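Local coordinates for beta-glucoside kinase (Listeria monocytogenes, PDB 4HTL), which phosphorylates cellobiose with ATP to give cellobiose-6'-phosphate and may also regulate transcription of the cellobiose-PTS operon, at residues E155-R163 against K171-T179; M4-G12 against G281-L290. One frame throughout, in Å; residues are numbered along the deposited sequence.

Contact 1. Residues E155-R163 against K171-T179; sequences EFGYMFSER and KYTLNETTT
With chi1 at 60° in Ser161 and 65° in Thr177, both hydroxyls lie between their own backbone N and carbonyl carbon, and this swings them onto each other. Ser161 OG and Thr177 OG1 share a 2.7 Å hydrogen bond in which either could donate. Thr177 OG1 is also hydrogen-bonded to Thr178 OG1 at 2.8 Å, so three hydroxyls run in a short chain from the loop into the end of helix 174-177. Leu174 splits its two methyls beside them: CD1 meets the methyl CE of selenomethionine Met159 at 3.6 Å, where that chain bends at its last torsion, while CD2 rests on Ser161 CB. The backbones join in a single beta bridge, Phe160 with Thr173, flanked by Ser161 N to Tyr172 O (2.9 Å) and Leu174 N to Met159 O (3.0 Å). One residue on, Asn175 N donates to Gly157 O at 2.8 Å, so loop carbonyls take two amides of the first helical turn. Glu155-Phe156-Gly157-Tyr158 probably corresponds to the ExGH motif of ROK kinases, with tyrosine in place of the histidine, and its 3-10 turn lies directly against this helix start. The Asn175 amide lies along Gly157, and its ND2 comes obliquely to Tyr158 CD1 at 3.5 Å, amide and ring planes 86° apart; its OD1 is held by Ile135 N. Farther along, Glu162 brings its carboxylate to the edge of the Tyr172 ring, OE1 3.7 Å from CD1, and the Phe160 ring turns an edge to Tyr172 O. The same loop also meets the second subunit: Phe160 and Tyr158 stack on Tyr230 and Tyr234 of that subunit, and Phe160 N bonds to its Asn231 OD1.

Contact 2. Residues M4-G12 against G281-L290; sequences MKIAAFDIG and GLLGAVYHFL
Ile6 drops its CD1 methyl into a hollow lined by Val286, Phe289 and Leu290. Within it, CD1 is 3.7 Å from Phe289 CD2 and 3.9 Å from Leu290 CD2, with Val286 CG1 close by, and the CG2 branch lies over one face of the Phe289 ring. The next bump belongs to the helix. Leu282 pushes CD2 against the strand between Ala8 and Asp10, 3.4 Å from Ala8 O and 3.8 Å from Ala8 CB. The small Ala8 methyl meets Val286 CG2 at 3.8 Å. At the N-terminal end of the helix Gly281 has no side chain, and the Asp10 carboxylate lies close, with CG 3.7 Å from Gly281 CA; chi1 of 178° sets CG opposite the backbone N of Asp10 and carries the carboxylate to the helix. Asp10 OD2 takes a hydrogen bond from a water at 2.7 Å that accepts from Leu282 N, and a weak one from a second water held by Gly281 N, while OD1 is hydrogen-bonded to Ser63 OG. Ala8 to Gly12 belong to the probable ATP site, so the polar end of this otherwise apolar contact adjoins it. The N-to-C directions of strand 6-11 and helix segment 281-290 differ by 126°. The strand runs between 15-21 and 59-64 in the sheet; Ala285 and Phe289 reach Ala61 of the latter, and helix 40-52 packs on the opposite sheet face through Ala7, Phe9 and Ile11.

The two contacts lie on opposite sides of the chain's centre, their centres about 30 Å apart and their nearest atoms about 13 Å. Along the chain, contact 1 is nested inside contact 2: strand 6-11 comes first, 155-163 and 171-179 follow, and helix 280-293 closes the loop. In contact 2 helix 280-293 packs on the five-stranded sheet that holds 6-11, whereas the loop of contact 1 follows strand 144-145 of the other sheet and touches its strand 135-141 through Phe156. Both sheets have the same strand order, as expected for the duplicated actin-like ATPase fold. The C-terminal helix returns to the first sheet near the probable ATP site, while contact 1 adjoins the second subunit.

Contact 1. Residues E155-R163 against K171-T179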
# COMPACT_ATOMS: atom_id res chain seq x y z
N GLU A 155 6.97 1.36 -4.90
CA GLU A 155 7.05 1.05 -6.32
C GLU A 155 5.68 1.06 -6.99
O GLU A 155 5.17 0.04 -7.50
CB GLU A 155 7.79 -0.29 -6.55
CG GLU A 155 9.28 -0.25 -6.41
CD GLU A 155 10.02 0.36 -7.62
OE1 GLU A 155 9.41 1.14 -8.40
OE2 GLU A 155 11.21 0.00 -7.83
N PHE A 156 5.12 2.25 -7.04
CA PHE A 156 3.74 2.45 -7.49
C PHE A 156 3.56 2.08 -8.96
O PHE A 156 2.48 1.65 -9.35
CB PHE A 156 3.25 3.88 -7.29
CG PHE A 156 3.12 4.36 -5.86
CD1 PHE A 156 3.25 3.52 -4.75
CD2 PHE A 156 2.75 5.68 -5.65
CE1 PHE A 156 3.10 4.03 -3.46
CE2 PHE A 156 2.59 6.20 -4.38
CZ PHE A 156 2.75 5.36 -3.27
N GLY A 157 4.63 2.19 -9.76
CA GLY A 157 4.55 1.85 -11.14
C GLY A 157 4.37 0.38 -11.45
O GLY A 157 4.06 0.01 -12.59
N TYR A 158 4.60 -0.46 -10.45
CA TYR A 158 4.41 -1.91 -10.62
C TYR A 158 2.98 -2.36 -10.33
O TYR A 158 2.67 -3.55 -10.49
CB TYR A 158 5.40 -2.68 -9.73
CG TYR A 158 6.80 -2.74 -10.28
CD1 TYR A 158 7.67 -1.66 -10.20
CD2 TYR A 158 7.24 -3.88 -10.93
CE1 TYR A 158 8.94 -1.75 -10.73
CE2 TYR A 158 8.52 -3.97 -11.44
CZ TYR A 158 9.36 -2.90 -11.34
OH TYR A 158 10.64 -3.01 -11.85
N MSE A 159 2.07 -1.45 -9.99
CA MSE A 159 0.68 -1.88 -9.85
C MSE A 159 0.15 -2.27 -11.23
O MSE A 159 0.42 -1.63 -12.25
CB MSE A 159 -0.23 -0.79 -9.31
CG MSE A 159 0.03 -0.37 -7.83
SE MSE A 159 -1.24 0.85 -7.16
CE MSE A 159 -0.52 2.44 -7.90
N PHE A 160 -0.60 -3.35 -11.24
CA PHE A 160 -1.29 -3.79 -12.46
C PHE A 160 -2.39 -2.80 -12.82
O PHE A 160 -3.29 -2.50 -12.03
CB PHE A 160 -1.83 -5.22 -12.28
CG PHE A 160 -0.76 -6.30 -12.34
CD1 PHE A 160 -0.01 -6.47 -13.46
CD2 PHE A 160 -0.53 -7.13 -11.28
CE1 PHE A 160 0.99 -7.43 -13.53
CE2 PHE A 160 0.40 -8.11 -11.35
CZ PHE A 160 1.19 -8.25 -12.46
N SER A 161 -2.39 -2.36 -14.07
CA SER A 161 -3.50 -1.57 -14.60
C SER A 161 -4.51 -2.39 -15.40
O SER A 161 -5.55 -1.91 -15.76
CB SER A 161 -2.93 -0.46 -15.47
OG SER A 161 -2.16 -0.96 -16.56
N GLU A 162 -4.22 -3.67 -15.59
CA GLU A 162 -5.11 -4.59 -16.24
C GLU A 162 -4.80 -6.00 -15.77
O GLU A 162 -3.78 -6.22 -15.10
CB GLU A 162 -5.01 -4.51 -17.73
CG GLU A 162 -3.64 -4.86 -18.26
CD GLU A 162 -3.54 -4.61 -19.76
OE1 GLU A 162 -3.93 -5.49 -20.56
OE2 GLU A 162 -3.11 -3.51 -20.14
N ARG A 163 -5.69 -6.93 -16.07
CA ARG A 163 -5.43 -8.33 -15.73
C ARG A 163 -4.14 -8.78 -16.45
O ARG A 163 -3.99 -8.60 -17.66
CB ARG A 163 -6.54 -9.24 -16.16
CG ARG A 163 -6.28 -10.70 -15.82
CD ARG A 163 -6.86 -11.65 -16.85
NE ARG A 163 -6.38 -13.00 -16.56
CZ ARG A 163 -5.57 -13.74 -17.31
NH1 ARG A 163 -5.14 -13.33 -18.51
NH2 ARG A 163 -5.22 -14.94 -16.88
N LYS A 171 4.64 -5.63 -18.42
CA LYS A 171 3.92 -5.08 -19.56
C LYS A 171 2.49 -4.65 -19.20
O LYS A 171 1.87 -3.91 -19.93
CB LYS A 171 3.94 -6.06 -20.70
CG LYS A 171 5.31 -6.12 -21.40
CD LYS A 171 5.33 -6.99 -22.65
CE LYS A 171 6.54 -6.73 -23.53
NZ LYS A 171 6.50 -7.56 -24.80
N TYR A 172 1.97 -5.18 -18.08
CA TYR A 172 0.60 -4.94 -17.63
C TYR A 172 0.53 -3.98 -16.43
O TYR A 172 -0.57 -3.78 -15.80
CB TYR A 172 -0.06 -6.27 -17.31
CG TYR A 172 0.06 -7.24 -18.42
CD1 TYR A 172 -0.74 -7.14 -19.55
CD2 TYR A 172 1.08 -8.21 -18.42
CE1 TYR A 172 -0.62 -8.05 -20.58
CE2 TYR A 172 1.22 -9.09 -19.49
CZ TYR A 172 0.40 -8.97 -20.58
OH TYR A 172 0.50 -9.89 -21.64
N THR A 173 1.65 -3.35 -16.16
CA THR A 173 1.81 -2.42 -15.03
C THR A 173 1.82 -0.97 -15.48
O THR A 173 2.12 -0.66 -16.65
CB THR A 173 3.06 -2.72 -14.18
OG1 THR A 173 4.25 -2.36 -14.91
CG2 THR A 173 3.09 -4.15 -13.75
N LEU A 174 1.49 -0.07 -14.56
CA LEU A 174 1.43 1.40 -14.85
C LEU A 174 2.71 1.88 -15.52
O LEU A 174 2.63 2.69 -16.46
CB LEU A 174 1.17 2.20 -13.58
CG LEU A 174 -0.22 2.05 -12.93
CD1 LEU A 174 -0.25 2.66 -11.52
CD2 LEU A 174 -1.35 2.62 -13.84
N ASN A 175 3.87 1.37 -15.07
CA ASN A 175 5.16 1.76 -15.69
C ASN A 175 5.18 1.62 -17.19
O ASN A 175 5.92 2.35 -17.87
CB ASN A 175 6.30 0.92 -15.12
CG ASN A 175 6.84 1.46 -13.80
OD1 ASN A 175 6.88 2.67 -13.60
ND2 ASN A 175 7.33 0.57 -12.92
N GLU A 176 4.51 0.58 -17.68
CA GLU A 176 4.46 0.28 -19.09
C GLU A 176 3.16 0.55 -19.82
O GLU A 176 3.09 0.34 -21.04
CB GLU A 176 4.97 -1.16 -19.34
CG GLU A 176 6.33 -1.38 -18.71
CD GLU A 176 7.03 -2.69 -19.08
OE1 GLU A 176 6.91 -3.10 -20.24
OE2 GLU A 176 7.73 -3.26 -18.18
N THR A 177 2.12 1.00 -19.11
CA THR A 177 0.82 1.31 -19.74
C THR A 177 0.38 2.75 -19.59
O THR A 177 -0.50 3.19 -20.34
CB THR A 177 -0.32 0.45 -19.10
OG1 THR A 177 -0.50 0.79 -17.73
CG2 THR A 177 0.03 -1.05 -19.22
N THR A 178 0.89 3.44 -18.57
CA THR A 178 0.31 4.69 -18.12
C THR A 178 1.37 5.75 -17.76
O THR A 178 1.59 6.07 -16.59
CB THR A 178 -0.66 4.42 -16.96
OG1 THR A 178 -1.51 3.31 -17.29
CG2 THR A 178 -1.47 5.63 -16.56
N THR A 179 2.06 6.26 -18.79
CA THR A 179 3.13 7.25 -18.60
C THR A 179 3.11 8.19 -19.78
O THR A 179 2.52 7.88 -20.85
CB THR A 179 4.55 6.63 -18.49
OG1 THR A 179 4.96 6.12 -19.76
CG2 THR A 179 4.59 5.46 -17.44

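Contact 2. Residues M4-G12 against G281-L290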
# COMPACT_ATOMS: atom_id res chain seq x y z
N MSE A 4 27.05 25.58 9.18
CA MSE A 4 26.78 24.29 8.46
C MSE A 4 26.30 24.59 7.01
O MSE A 4 25.31 25.31 6.81
CB MSE A 4 25.75 23.45 9.25
CG MSE A 4 26.17 21.98 9.58
SE MSE A 4 27.32 21.74 11.17
CE MSE A 4 26.04 21.13 12.52
N LYS A 5 27.02 24.06 6.03
CA LYS A 5 26.65 24.16 4.60
C LYS A 5 26.72 22.74 4.05
O LYS A 5 27.75 22.06 4.18
CB LYS A 5 27.62 25.04 3.80
CG LYS A 5 27.52 26.54 4.03
CD LYS A 5 28.61 27.30 3.26
CE LYS A 5 28.43 28.81 3.37
NZ LYS A 5 29.39 29.61 2.54
N ILE A 6 25.63 22.29 3.44
CA ILE A 6 25.48 20.89 3.00
C ILE A 6 25.55 20.79 1.49
O ILE A 6 24.80 21.45 0.78
CB ILE A 6 24.17 20.25 3.58
CG1 ILE A 6 24.20 20.29 5.12
CG2 ILE A 6 23.96 18.82 3.08
CD1 ILE A 6 22.82 20.26 5.77
N ALA A 7 26.49 20.00 0.99
CA ALA A 7 26.52 19.65 -0.43
C ALA A 7 25.44 18.60 -0.71
O ALA A 7 25.49 17.50 -0.16
CB ALA A 7 27.89 19.11 -0.83
N ALA A 8 24.47 18.95 -1.55
CA ALA A 8 23.35 18.08 -1.88
C ALA A 8 23.46 17.64 -3.33
O ALA A 8 23.77 18.44 -4.23
CB ALA A 8 22.00 18.78 -1.63
N PHE A 9 23.15 16.37 -3.55
CA PHE A 9 23.13 15.80 -4.86
C PHE A 9 21.82 15.08 -5.12
O PHE A 9 21.39 14.26 -4.33
CB PHE A 9 24.26 14.77 -5.05
CG PHE A 9 25.63 15.35 -4.90
CD1 PHE A 9 26.20 16.03 -5.95
CD2 PHE A 9 26.33 15.26 -3.70
CE1 PHE A 9 27.45 16.61 -5.83
CE2 PHE A 9 27.58 15.84 -3.57
CZ PHE A 9 28.14 16.52 -4.63
N ASP A 10 21.25 15.33 -6.30
CA ASP A 10 20.04 14.66 -6.72
C ASP A 10 20.28 14.03 -8.06
O ASP A 10 20.37 14.73 -9.09
CB ASP A 10 18.89 15.66 -6.81
CG ASP A 10 17.59 15.03 -7.28
OD1 ASP A 10 17.34 13.79 -7.10
OD2 ASP A 10 16.81 15.79 -7.81
N ILE A 11 20.37 12.70 -8.04
CA ILE A 11 20.69 11.91 -9.22
C ILE A 11 19.42 11.60 -9.98
O ILE A 11 18.58 10.80 -9.53
CB ILE A 11 21.38 10.60 -8.82
CG1 ILE A 11 22.66 10.91 -8.05
CG2 ILE A 11 21.70 9.78 -10.07
CD1 ILE A 11 23.26 9.73 -7.29
N GLY A 12 19.25 12.29 -11.11
CA GLY A 12 18.06 12.16 -11.97
C GLY A 12 18.26 11.20 -13.12
O GLY A 12 19.31 10.53 -13.22
N GLY A 281 14.30 16.87 -4.78
CA GLY A 281 15.32 15.86 -4.47
C GLY A 281 16.41 16.42 -3.57
O GLY A 281 16.76 15.80 -2.59
N LEU A 282 16.96 17.60 -3.93
CA LEU A 282 17.99 18.22 -3.13
C LEU A 282 17.51 18.51 -1.73
O LEU A 282 18.20 18.21 -0.73
CB LEU A 282 18.48 19.54 -3.77
CG LEU A 282 19.14 19.44 -5.15
CD1 LEU A 282 19.32 20.85 -5.73
CD2 LEU A 282 20.46 18.66 -5.07
N LEU A 283 16.33 19.10 -1.65
CA LEU A 283 15.80 19.52 -0.36
C LEU A 283 15.47 18.32 0.53
O LEU A 283 15.80 18.30 1.73
CB LEU A 283 14.58 20.41 -0.57
CG LEU A 283 14.81 21.77 -1.22
CD1 LEU A 283 13.47 22.35 -1.72
CD2 LEU A 283 15.53 22.71 -0.25
N GLY A 284 14.91 17.28 -0.06
CA GLY A 284 14.61 16.09 0.75
C GLY A 284 15.84 15.35 1.21
O GLY A 284 15.87 14.79 2.32
N ALA A 285 16.87 15.34 0.36
CA ALA A 285 18.15 14.72 0.73
C ALA A 285 18.67 15.44 1.98
O ALA A 285 19.13 14.81 2.93
CB ALA A 285 19.15 14.81 -0.42
N VAL A 286 18.59 16.77 1.96
CA VAL A 286 18.99 17.58 3.10
C VAL A 286 18.18 17.28 4.35
O VAL A 286 18.75 17.11 5.43
CB VAL A 286 19.07 19.08 2.75
CG1 VAL A 286 19.27 19.97 4.02
CG2 VAL A 286 20.21 19.27 1.73
N TYR A 287 16.87 17.22 4.22
CA TYR A 287 16.04 16.83 5.34
C TYR A 287 16.48 15.52 5.96
O TYR A 287 16.64 15.43 7.19
CB TYR A 287 14.59 16.79 4.94
CG TYR A 287 13.62 16.53 6.05
CD1 TYR A 287 13.08 17.58 6.79
CD2 TYR A 287 13.17 15.25 6.29
CE1 TYR A 287 12.16 17.35 7.78
CE2 TYR A 287 12.23 15.02 7.28
CZ TYR A 287 11.74 16.08 8.02
OH TYR A 287 10.80 15.89 9.00
N HIS A 288 16.69 14.50 5.13
CA HIS A 288 17.19 13.22 5.63
C HIS A 288 18.50 13.37 6.35
O HIS A 288 18.67 12.84 7.45
CB HIS A 288 17.29 12.20 4.49
CG HIS A 288 17.92 10.91 4.88
ND1 HIS A 288 17.39 10.11 5.81
CD2 HIS A 288 19.10 10.32 4.46
CE1 HIS A 288 18.19 9.03 5.97
NE2 HIS A 288 19.24 9.17 5.16
N PHE A 289 19.45 14.10 5.76
CA PHE A 289 20.75 14.35 6.38
C PHE A 289 20.59 14.99 7.75
O PHE A 289 21.22 14.57 8.72
CB PHE A 289 21.60 15.28 5.49
CG PHE A 289 22.91 15.69 6.11
CD1 PHE A 289 24.07 15.01 5.82
CD2 PHE A 289 22.97 16.77 6.97
CE1 PHE A 289 25.27 15.39 6.39
CE2 PHE A 289 24.15 17.15 7.55
CZ PHE A 289 25.31 16.46 7.26
N LEU A 290 19.71 16.00 7.83
CA LEU A 290 19.47 16.72 9.10
C LEU A 290 18.87 15.81 10.20
O LEU A 290 19.21 15.94 11.38
CB LEU A 290 18.58 17.95 8.87
CG LEU A 290 19.22 19.12 8.10
CD1 LEU A 290 18.18 20.17 7.76
CD2 LEU A 290 20.40 19.77 8.83
O HOH W 1 16.09 18.24 -6.90
O HOH W 2 13.40 16.02 -7.47